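Local structure of variant surface glycoprotein MITAT 1.1 (Trypanosoma brucei brucei, 5LY9) at residues 8-13 with 179-184; 45-50 with 348-353; 53-58 with 323-328; 120-125 with 130-135. The protein forms the dense coat on the surface of the trypanosome and, by antigenic variation among many such proteins, lets the parasite evade the host immune response. All coordinates share one frame; numbering follows the deposited sequence.

Interaction 1. Residues 8-13 with 179-184; sequences ATAWKP and NTFQPT
Phe181 meets Ala10 and Thr9 where the first turns of helix 8-21 come up against the irregular loop 179-184. The contact is small, 115 Å² in all, and Phe181 takes the largest share of it. Two atoms of Phe181 do the touching: its CB lies 4.1 Å from Ala10 CB, and the same methyl stands 4.2 Å from the ring atom CD1, so Ala10 fits in beside the root of the ring, at a slant to its plane. Thr9 OG1 lies at the Phe181 ring edge, near the ring plane and 4.2 Å from Phe181 CD1, and the two side chains cross at about a right angle. Thr180 CG2 sits 3.6 Å above the centre of one face of the Phe181 ring. The arrangement belongs to the lobe of the A-type variant surface glycoprotein domain at its N-terminal end, where helix 8-21 packs among loops and short strands; Leu229 of strand 228-229 packs against both Ala10 and Phe181. A water-mediated link runs beside this apolar patch. Thr9 OG1, placed between the backbone N and the carbonyl carbon (chi1 51°), is 2.7 Å from water 1, which in turn donates to Thr180 O at 2.8 Å. That carbonyl also accepts from Lys7 NZ, and the backbone of Phe181 is hydrogen-bonded to Lys7. On the helix side the turn is closed by the bond from Lys12 N to Ala8 O at 2.9 Å, just ahead of a kink at Pro13, whose nitrogen has no hydrogen to give.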
# COMPACT_ATOMS: atom_id res chain seq x y z
N ALA A 8 -34.74 3.59 4.46
CA ALA A 8 -33.83 2.49 4.41
C ALA A 8 -33.50 2.07 2.99
O ALA A 8 -32.40 1.60 2.75
CB ALA A 8 -34.41 1.31 5.22
N THR A 9 -34.39 2.27 2.02
CA THR A 9 -34.08 1.94 0.62
C THR A 9 -32.88 2.78 0.14
O THR A 9 -32.14 2.32 -0.75
CB THR A 9 -35.27 2.21 -0.32
OG1 THR A 9 -35.73 3.51 -0.07
CG2 THR A 9 -36.35 1.22 -0.12
N ALA A 10 -32.66 3.96 0.75
CA ALA A 10 -31.55 4.82 0.41
C ALA A 10 -30.33 4.61 1.27
O ALA A 10 -29.20 4.64 0.72
CB ALA A 10 -31.98 6.30 0.44
N TRP A 11 -30.47 4.48 2.58
CA TRP A 11 -29.27 4.29 3.42
C TRP A 11 -28.77 2.86 3.53
O TRP A 11 -27.60 2.62 3.84
CB TRP A 11 -29.41 4.92 4.82
CG TRP A 11 -30.50 4.45 5.65
CD1 TRP A 11 -31.70 5.06 5.86
CD2 TRP A 11 -30.53 3.26 6.46
NE1 TRP A 11 -32.45 4.33 6.73
CE2 TRP A 11 -31.75 3.25 7.15
CE3 TRP A 11 -29.65 2.24 6.70
CZ2 TRP A 11 -32.11 2.24 7.96
CZ3 TRP A 11 -29.97 1.28 7.51
CH2 TRP A 11 -31.21 1.26 8.16
N LYS A 12 -29.61 1.87 3.37
CA LYS A 12 -29.09 0.49 3.46
C LYS A 12 -28.02 0.17 2.41
O LYS A 12 -26.98 -0.42 2.77
CB LYS A 12 -30.20 -0.53 3.48
CG LYS A 12 -30.78 -0.69 4.91
CD LYS A 12 -31.85 -1.84 4.91
CE LYS A 12 -32.46 -1.90 6.30
NZ LYS A 12 -33.44 -3.01 6.41
N PRO A 13 -28.19 0.68 1.20
CA PRO A 13 -27.10 0.48 0.22
C PRO A 13 -25.79 1.16 0.64
O PRO A 13 -24.69 0.67 0.28
CB PRO A 13 -27.66 1.08 -1.07
CG PRO A 13 -29.11 0.87 -0.94
CD PRO A 13 -29.44 1.07 0.52
N ASN A 179 -41.95 11.66 -2.70
CA ASN A 179 -41.75 10.75 -1.57
C ASN A 179 -40.88 9.57 -1.87
O ASN A 179 -41.09 8.50 -1.31
CB ASN A 179 -43.08 10.34 -0.92
CG ASN A 179 -43.97 11.53 -0.66
OD1 ASN A 179 -43.55 12.49 0.00
ND2 ASN A 179 -45.15 11.52 -1.25
N THR A 180 -39.88 9.75 -2.73
CA THR A 180 -39.15 8.60 -3.25
C THR A 180 -38.19 8.05 -2.22
O THR A 180 -38.26 6.86 -1.86
CB THR A 180 -38.35 8.96 -4.52
OG1 THR A 180 -39.21 9.67 -5.40
CG2 THR A 180 -37.78 7.62 -5.19
N PHE A 181 -37.27 8.88 -1.75
CA PHE A 181 -36.26 8.41 -0.73
C PHE A 181 -36.47 9.03 0.66
O PHE A 181 -35.78 8.71 1.60
CB PHE A 181 -34.85 8.63 -1.27
CG PHE A 181 -34.62 7.96 -2.58
CD1 PHE A 181 -34.74 6.57 -2.70
CD2 PHE A 181 -34.28 8.69 -3.69
CE1 PHE A 181 -34.61 5.96 -3.91
CE2 PHE A 181 -34.11 8.06 -4.94
CZ PHE A 181 -34.27 6.70 -5.04
N GLN A 182 -37.44 9.92 0.79
CA GLN A 182 -37.86 10.58 2.01
C GLN A 182 -39.40 10.45 2.00
O GLN A 182 -40.03 10.78 1.00
CB GLN A 182 -37.45 12.06 2.02
CG GLN A 182 -35.95 12.25 2.24
CD GLN A 182 -35.52 13.66 1.85
OE1 GLN A 182 -35.18 13.93 0.68
NE2 GLN A 182 -35.68 14.57 2.79
N PRO A 183 -39.97 9.90 3.06
CA PRO A 183 -41.41 9.61 3.02
C PRO A 183 -42.30 10.84 3.16
O PRO A 183 -41.82 12.00 3.36
CB PRO A 183 -41.59 8.70 4.23
CG PRO A 183 -40.58 9.18 5.22
CD PRO A 183 -39.37 9.59 4.34
N THR A 184 -43.61 10.60 3.12
CA THR A 184 -44.56 11.66 3.40
C THR A 184 -44.40 12.19 4.83
O THR A 184 -43.84 11.52 5.70
CB THR A 184 -45.99 11.14 3.22
OG1 THR A 184 -46.20 9.99 4.05
CG2 THR A 184 -46.19 10.66 1.80
O HOH W 1 -37.52 4.15 -2.00

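Interaction 2. Residues 45-50 with 348-353; sequences AEYKVS and DILSNY. With NAG (2-acetamido-2-deoxy-beta-D-glucopyranose), chain C.
Leu350 reaches from helix 343-367 to Tyr47 and Ser50 on helix 24-55, a contact within the helical bundle of the A-type variant surface glycoprotein domain. CG of Leu350 lies opposite the backbone N (chi1 -178°), which carries the branched end across to the other helix. Leu350 CD2 meets the Tyr47 ring at its edge, in the ring plane, 3.6 Å from Tyr47 CD1, with the two side chains crossing at about a right angle. Both methyls close on Ser50: Leu350 CD1 and CD2 each lie 3.8 Å from Ser50 CB, and CD1 is equally close to the main-chain Ser50 O. Leu350 thus fits into the angle between the Tyr47 ring edge and Ser50 on the same helix. Tyr47 sends its hydroxyl into the dimer interface, where OH is hydrogen-bonded to Glu46 of the second subunit; Asp348 makes a salt bridge there with Arg74 of that subunit. Elsewhere on helix 24-55, Lys48 bends at chi3 (-145°) and donates from NZ to O3 of an N-acetylglucosamine of the protein's own glycan at 2.9 Å, and also to Leu337 O, while the O7 of that sugar lies 3.1 Å from Ala45 CA. The polar end of Ser50 turns back on its own helix. Glu46 O accepts from both Ser50 N, at 3.0 Å, and Ser50 OG, at 2.7 Å, the two donors approaching from opposite faces of the carbonyl plane, with OG 42° out of it.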
# COMPACT_ATOMS: atom_id res chain seq x y z
N ALA A 45 13.00 -20.63 -8.33
CA ALA A 45 13.25 -21.42 -9.52
C ALA A 45 14.58 -21.03 -10.18
O ALA A 45 15.35 -21.92 -10.60
CB ALA A 45 12.11 -21.29 -10.49
N GLU A 46 14.88 -19.72 -10.25
CA GLU A 46 16.17 -19.28 -10.67
C GLU A 46 17.27 -19.95 -9.88
O GLU A 46 18.24 -20.47 -10.44
CB GLU A 46 16.26 -17.75 -10.59
CG GLU A 46 17.62 -17.21 -11.01
CD GLU A 46 17.89 -15.78 -10.66
OE1 GLU A 46 17.00 -15.06 -10.20
OE2 GLU A 46 19.04 -15.33 -10.86
N TYR A 47 17.10 -19.94 -8.56
CA TYR A 47 18.12 -20.52 -7.68
C TYR A 47 18.30 -22.04 -7.93
O TYR A 47 19.40 -22.54 -7.99
CB TYR A 47 17.81 -20.26 -6.23
CG TYR A 47 18.24 -18.94 -5.65
CD1 TYR A 47 19.51 -18.46 -5.85
CD2 TYR A 47 17.44 -18.25 -4.77
CE1 TYR A 47 19.93 -17.23 -5.32
CE2 TYR A 47 17.87 -17.05 -4.22
CZ TYR A 47 19.12 -16.55 -4.48
OH TYR A 47 19.60 -15.41 -3.87
N LYS A 48 17.20 -22.76 -8.08
CA LYS A 48 17.26 -24.22 -8.25
C LYS A 48 18.01 -24.55 -9.49
O LYS A 48 18.88 -25.41 -9.48
CB LYS A 48 15.88 -24.88 -8.24
CG LYS A 48 15.24 -24.73 -6.88
CD LYS A 48 13.98 -25.53 -6.68
CE LYS A 48 12.98 -24.83 -5.81
NZ LYS A 48 11.89 -25.75 -5.43
N VAL A 49 17.66 -23.90 -10.60
CA VAL A 49 18.40 -24.19 -11.87
C VAL A 49 19.85 -23.79 -11.73
O VAL A 49 20.74 -24.52 -12.16
CB VAL A 49 17.72 -23.57 -13.12
CG1 VAL A 49 18.42 -24.05 -14.35
CG2 VAL A 49 16.22 -23.92 -13.20
N SER A 50 20.12 -22.66 -11.08
CA SER A 50 21.50 -22.21 -10.86
C SER A 50 22.33 -23.20 -10.05
O SER A 50 23.51 -23.45 -10.34
CB SER A 50 21.56 -20.88 -10.14
OG SER A 50 20.86 -19.82 -10.84
N ASP A 348 21.84 -19.68 0.22
CA ASP A 348 22.97 -20.30 0.90
C ASP A 348 23.53 -21.51 0.09
O ASP A 348 24.76 -21.68 -0.06
CB ASP A 348 22.53 -20.89 2.26
CG ASP A 348 22.34 -19.87 3.35
OD1 ASP A 348 22.54 -18.65 3.18
OD2 ASP A 348 21.91 -20.35 4.47
N ILE A 349 22.62 -22.36 -0.42
CA ILE A 349 23.07 -23.51 -1.18
C ILE A 349 23.83 -23.07 -2.46
O ILE A 349 24.89 -23.62 -2.79
CB ILE A 349 21.88 -24.43 -1.54
CG1 ILE A 349 21.33 -25.14 -0.26
CG2 ILE A 349 22.29 -25.49 -2.52
CD1 ILE A 349 19.89 -25.58 -0.40
N LEU A 350 23.28 -22.11 -3.17
CA LEU A 350 23.96 -21.59 -4.35
C LEU A 350 25.31 -21.00 -3.99
O LEU A 350 26.30 -21.27 -4.71
CB LEU A 350 23.16 -20.60 -5.11
CG LEU A 350 23.81 -20.06 -6.39
CD1 LEU A 350 24.14 -21.24 -7.33
CD2 LEU A 350 22.88 -19.08 -7.06
N SER A 351 25.37 -20.25 -2.91
CA SER A 351 26.66 -19.69 -2.49
C SER A 351 27.73 -20.76 -2.28
O SER A 351 28.86 -20.61 -2.71
CB SER A 351 26.46 -18.87 -1.25
OG SER A 351 25.51 -17.82 -1.44
N ASN A 352 27.35 -21.83 -1.59
CA ASN A 352 28.25 -22.92 -1.27
C ASN A 352 28.68 -23.60 -2.58
O ASN A 352 29.87 -23.88 -2.77
CB ASN A 352 27.55 -23.90 -0.34
CG ASN A 352 28.50 -24.77 0.41
OD1 ASN A 352 28.17 -25.34 1.45
ND2 ASN A 352 29.68 -24.94 -0.14
N TYR A 353 27.74 -23.85 -3.49
CA TYR A 353 28.15 -24.54 -4.76
C TYR A 353 28.95 -23.67 -5.68
O TYR A 353 29.73 -24.25 -6.39
CB TYR A 353 26.99 -25.17 -5.55
CG TYR A 353 26.59 -26.50 -5.01
CD1 TYR A 353 27.42 -27.62 -5.15
CD2 TYR A 353 25.38 -26.67 -4.36
CE1 TYR A 353 27.03 -28.84 -4.64
CE2 TYR A 353 25.02 -27.87 -3.81
CZ TYR A 353 25.82 -28.97 -3.99
OH TYR A 353 25.41 -30.18 -3.50
C1 NAG C . 8.32 -24.58 -9.38
C2 NAG C . 9.58 -25.22 -8.90
C3 NAG C . 9.34 -26.56 -8.21
C4 NAG C . 8.25 -26.44 -7.15
C5 NAG C . 7.05 -25.80 -7.83
C6 NAG C . 5.83 -25.62 -6.94
C7 NAG C . 11.79 -25.02 -9.89
C8 NAG C . 12.69 -25.43 -11.00
N2 NAG C . 10.56 -25.48 -9.96
O3 NAG C . 10.55 -27.09 -7.60
O4 NAG C . 7.99 -27.70 -6.42
O5 NAG C . 7.41 -24.48 -8.32
O6 NAG C . 6.22 -24.83 -5.85
O7 NAG C . 12.11 -24.25 -9.02

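Interaction 3. Residues 53-58 with 323-328; sequences LAKNPE and IIPAGI
Lys55 lays its aliphatic chain against the main chain of Ile323 and the side chains of Ile324 and Pro325, and through this one side chain the end of helix 24-55 touches segment 323-328. The nearest approach is Lys55 CE to Ile323 O, 3.5 Å. One carbon closer to the backbone, Lys55 CD lies 4.5 Å from Ile324 CD1, and CE is equally far from Pro325 CD, so the methylenes pass alongside the strand end and the proline after it, at long range. With chi1 and the next two torsions all near 180°, the chain runs straight out from the helix and turns at chi4 (-70°). The amino group makes its link to Ile323 O through a water: Lys55 NZ donates to water 2 at 2.8 Å, and the water donates to Ile323 O at 2.9 Å. The stronger partner of NZ is Glu322, whose OE2 forms a salt bridge with it and also accepts from Asn56 ND2. One carboxylate thus ties both Lys55 and the residue following it, which is the first to leave helical geometry, to the residue just ahead of the strand. Tyr353 of helix 343-367 packs against Lys55, Pro325 and Ile328 together, placing a third element beside the contact. The backbone of Ile324 is hydrogen-bonded to Ala335 of the partner strand. Beyond Pro325 the chain reverses through a weak bond, Ile328 N to Pro325 O at 3.4 Å, with Gly327 at positive phi (105°). Strand 323-324 thus runs out of a small two-stranded antiparallel sheet into a type II beta turn with glycine at its third position.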
# COMPACT_ATOMS: atom_id res chain seq x y z
N LEU A 53 23.14 -26.30 -12.14
CA LEU A 53 24.24 -26.00 -13.04
C LEU A 53 25.56 -25.94 -12.32
O LEU A 53 26.59 -26.43 -12.85
CB LEU A 53 24.01 -24.70 -13.74
CG LEU A 53 22.91 -24.74 -14.79
CD1 LEU A 53 22.42 -23.34 -15.13
CD2 LEU A 53 23.46 -25.40 -16.03
N ALA A 54 25.58 -25.26 -11.18
CA ALA A 54 26.84 -25.18 -10.44
C ALA A 54 27.34 -26.53 -9.97
O ALA A 54 28.57 -26.75 -9.93
CB ALA A 54 26.71 -24.26 -9.26
N LYS A 55 26.41 -27.42 -9.68
CA LYS A 55 26.71 -28.74 -9.16
C LYS A 55 27.10 -29.65 -10.29
O LYS A 55 27.86 -30.63 -10.07
CB LYS A 55 25.51 -29.23 -8.42
CG LYS A 55 25.62 -30.58 -7.75
CD LYS A 55 24.42 -30.86 -6.86
CE LYS A 55 24.59 -32.16 -6.11
NZ LYS A 55 24.50 -33.33 -7.04
N ASN A 56 26.64 -29.34 -11.51
CA ASN A 56 26.76 -30.25 -12.67
C ASN A 56 27.32 -29.57 -13.91
O ASN A 56 26.63 -29.43 -14.92
CB ASN A 56 25.44 -30.90 -13.01
CG ASN A 56 24.91 -31.80 -11.92
OD1 ASN A 56 25.28 -32.96 -11.82
ND2 ASN A 56 24.01 -31.32 -11.16
N PRO A 57 28.59 -29.14 -13.87
CA PRO A 57 29.12 -28.37 -14.95
C PRO A 57 29.19 -29.16 -16.23
O PRO A 57 29.17 -28.55 -17.29
CB PRO A 57 30.57 -27.98 -14.46
CG PRO A 57 30.87 -28.94 -13.41
CD PRO A 57 29.53 -29.13 -12.71
N GLU A 58 29.28 -30.48 -16.14
CA GLU A 58 29.38 -31.28 -17.33
C GLU A 58 28.03 -31.74 -17.84
O GLU A 58 27.97 -32.62 -18.66
CB GLU A 58 30.30 -32.47 -17.11
CG GLU A 58 31.61 -32.01 -16.55
CD GLU A 58 32.54 -33.17 -16.32
OE1 GLU A 58 32.86 -33.82 -17.32
OE2 GLU A 58 32.89 -33.41 -15.13
N ILE A 323 19.46 -34.10 -5.65
CA ILE A 323 19.60 -34.14 -4.21
C ILE A 323 20.72 -33.24 -3.72
O ILE A 323 21.82 -33.26 -4.24
CB ILE A 323 19.90 -35.59 -3.71
CG1 ILE A 323 18.74 -36.48 -4.02
CG2 ILE A 323 20.21 -35.60 -2.20
CD1 ILE A 323 17.64 -36.32 -3.03
N ILE A 324 20.41 -32.44 -2.72
CA ILE A 324 21.41 -31.66 -2.04
C ILE A 324 21.77 -32.39 -0.76
O ILE A 324 20.94 -32.55 0.13
CB ILE A 324 20.85 -30.24 -1.67
CG1 ILE A 324 20.23 -29.57 -2.89
CG2 ILE A 324 21.96 -29.43 -1.05
CD1 ILE A 324 21.14 -29.55 -4.11
N PRO A 325 23.00 -32.82 -0.65
CA PRO A 325 23.41 -33.63 0.49
C PRO A 325 23.51 -32.85 1.76
O PRO A 325 23.76 -31.64 1.74
CB PRO A 325 24.78 -34.15 0.11
CG PRO A 325 25.19 -33.43 -1.06
CD PRO A 325 24.01 -32.79 -1.71
N ALA A 326 23.33 -33.57 2.87
CA ALA A 326 23.62 -33.03 4.16
C ALA A 326 25.07 -32.57 4.15
O ALA A 326 25.92 -33.17 3.49
CB ALA A 326 23.42 -34.10 5.21
N GLY A 327 25.34 -31.45 4.80
CA GLY A 327 26.68 -30.84 4.79
C GLY A 327 26.83 -29.59 3.92
O GLY A 327 27.65 -28.76 4.21
N ILE A 328 26.06 -29.44 2.85
CA ILE A 328 26.07 -28.23 2.03
C ILE A 328 25.34 -27.15 2.85
O ILE A 328 24.26 -27.38 3.35
CB ILE A 328 25.34 -28.47 0.69
CG1 ILE A 328 26.12 -29.45 -0.20
CG2 ILE A 328 25.10 -27.18 -0.05
CD1 ILE A 328 27.46 -28.91 -0.72
O HOH W 2 23.61 -35.27 -5.20

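Interaction 4. Residues 120-125 with 130-135; sequences ENKCLV and DTAATR
Lys122 and Leu124 grip Asp130 and Ala133 across a short irregular loop closed by a single beta bridge, Val125 with Ala132, in the lobe of the A-type variant surface glycoprotein domain that also holds the N-terminus. The bridge is fastened by Ala133 N, which donates to Leu124 O at 2.9 Å in a fairly straight bond (166° at the hydrogen), the donor tilted 28° from the carbonyl plane. Leu124 O also receives a CA-H...O contact from Ala132 CA at 3.4 Å. A more bent CA-H...O contact joins Val125 CA to Thr131 O, 3.1 Å apart, while Leu124 CB and Ala133 CB pack at 4.4 Å. The carboxylate of Asp130 is occupied outside the contact: OD2 accepts from Ser186 OG, and OD1 from the backbone N atoms of Thr187 and Gly188. Val125 O accepts from Trp11 NE1, and the disulfide of Cys123 ties 120-125 to the loop holding Cys190. Lys122 leaves the backbone with CG beside its N (chi1 -58°) and then stretches out fully, its CD 4.0 Å from Ala132 N. Although the Asp130 carboxylate is nearby, Lys122 NZ does not pair with it, lying 5.9 Å from OD1. Instead NZ donates to the main-chain Asp130 O at 2.7 Å, from well above the carbonyl plane, and to water 3, which also accepts from Ala132 N at 2.9 Å.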
# COMPACT_ATOMS: atom_id res chain seq x y z
N GLU A 120 -39.96 14.21 17.05
CA GLU A 120 -39.90 15.21 15.94
C GLU A 120 -38.62 15.18 15.09
O GLU A 120 -38.62 15.81 14.04
CB GLU A 120 -40.02 16.63 16.48
CG GLU A 120 -41.29 16.81 17.32
CD GLU A 120 -41.10 16.56 18.82
OE1 GLU A 120 -40.07 16.10 19.32
OE2 GLU A 120 -42.10 16.84 19.55
N ASN A 121 -37.58 14.49 15.51
CA ASN A 121 -36.30 14.53 14.78
C ASN A 121 -35.80 13.13 14.61
O ASN A 121 -35.36 12.48 15.58
CB ASN A 121 -35.28 15.40 15.51
CG ASN A 121 -35.85 16.79 15.84
OD1 ASN A 121 -35.79 17.75 15.03
ND2 ASN A 121 -36.44 16.91 17.05
N LYS A 122 -35.82 12.67 13.35
CA LYS A 122 -35.34 11.33 13.05
C LYS A 122 -34.84 11.36 11.63
O LYS A 122 -35.59 11.70 10.74
CB LYS A 122 -36.47 10.31 13.18
CG LYS A 122 -37.13 10.25 14.52
CD LYS A 122 -38.23 9.25 14.64
CE LYS A 122 -38.60 9.22 16.12
NZ LYS A 122 -39.87 8.48 16.29
N CYS A 123 -33.57 10.97 11.41
CA CYS A 123 -32.98 11.11 10.05
C CYS A 123 -32.74 9.81 9.27
O CYS A 123 -32.78 9.78 8.03
CB CYS A 123 -31.70 11.94 10.11
SG CYS A 123 -31.90 13.69 10.40
N LEU A 124 -32.45 8.74 9.96
CA LEU A 124 -32.38 7.43 9.32
C LEU A 124 -33.61 6.69 9.75
O LEU A 124 -33.71 6.30 10.90
CB LEU A 124 -31.13 6.65 9.71
CG LEU A 124 -29.81 7.26 9.25
CD1 LEU A 124 -28.69 6.29 9.65
CD2 LEU A 124 -29.73 7.56 7.76
N VAL A 125 -34.53 6.55 8.83
CA VAL A 125 -35.80 5.96 9.11
C VAL A 125 -36.05 4.73 8.27
O VAL A 125 -35.25 4.37 7.38
CB VAL A 125 -36.96 7.01 8.94
CG1 VAL A 125 -36.79 8.11 9.94
CG2 VAL A 125 -37.09 7.53 7.49
N ASP A 130 -41.73 8.43 10.95
CA ASP A 130 -41.75 8.30 12.41
C ASP A 130 -40.95 7.20 13.09
O ASP A 130 -40.99 7.07 14.33
CB ASP A 130 -43.22 8.12 12.86
CG ASP A 130 -44.11 9.28 12.47
OD1 ASP A 130 -43.61 10.36 12.17
OD2 ASP A 130 -45.35 9.08 12.45
N THR A 131 -40.28 6.38 12.28
CA THR A 131 -39.71 5.15 12.74
C THR A 131 -38.24 5.18 12.43
O THR A 131 -37.80 4.92 11.28
CB THR A 131 -40.41 3.98 12.11
OG1 THR A 131 -41.84 4.17 12.22
CG2 THR A 131 -40.00 2.74 12.77
N ALA A 132 -37.47 5.54 13.44
CA ALA A 132 -35.99 5.51 13.32
C ALA A 132 -35.50 4.07 13.19
O ALA A 132 -36.01 3.15 13.80
CB ALA A 132 -35.32 6.15 14.53
N ALA A 133 -34.46 3.87 12.39
CA ALA A 133 -33.71 2.65 12.40
C ALA A 133 -33.20 2.42 13.78
O ALA A 133 -32.90 3.39 14.51
CB ALA A 133 -32.53 2.80 11.43
N THR A 134 -33.08 1.16 14.17
CA THR A 134 -32.61 0.80 15.47
C THR A 134 -31.24 0.26 15.40
O THR A 134 -30.97 -0.72 14.64
CB THR A 134 -33.51 -0.30 16.06
OG1 THR A 134 -34.85 0.21 16.09
CG2 THR A 134 -33.09 -0.71 17.50
N ARG A 135 -30.31 0.87 16.16
CA ARG A 135 -28.98 0.33 16.19
C ARG A 135 -28.92 -0.72 17.24
O ARG A 135 -29.35 -0.52 18.40
CB ARG A 135 -27.90 1.37 16.56
CG ARG A 135 -26.54 0.67 16.48
CD ARG A 135 -25.42 1.61 16.30
NE ARG A 135 -25.39 2.18 14.98
CZ ARG A 135 -24.74 1.65 13.95
NH1 ARG A 135 -24.22 0.44 14.05
NH2 ARG A 135 -24.65 2.33 12.85
O HOH W 3 -38.59 5.95 16.06

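In the fold
The four contacts form two clusters on opposite sides of the centre of the elongated N-terminal domain of the protein. Interactions 1 and 4 lie 12 Å apart between centres and are joined by Trp11 of segment 8-13, whose ring packs on Leu124 and Ala133. Interactions 2 and 3, 9 Å apart, share helix 24-55 and meet through Tyr353; between the clusters the centres are 64 to 74 Å apart. Along the chain, 120-125 and 130-135 fall between the two segments of every other contact, and those of interaction 1 alternate with those of interactions 2 and 3. The long helices 24-55 and 62-114 run between the two ends, and interactions 2, 3 and 4 reach the second subunit.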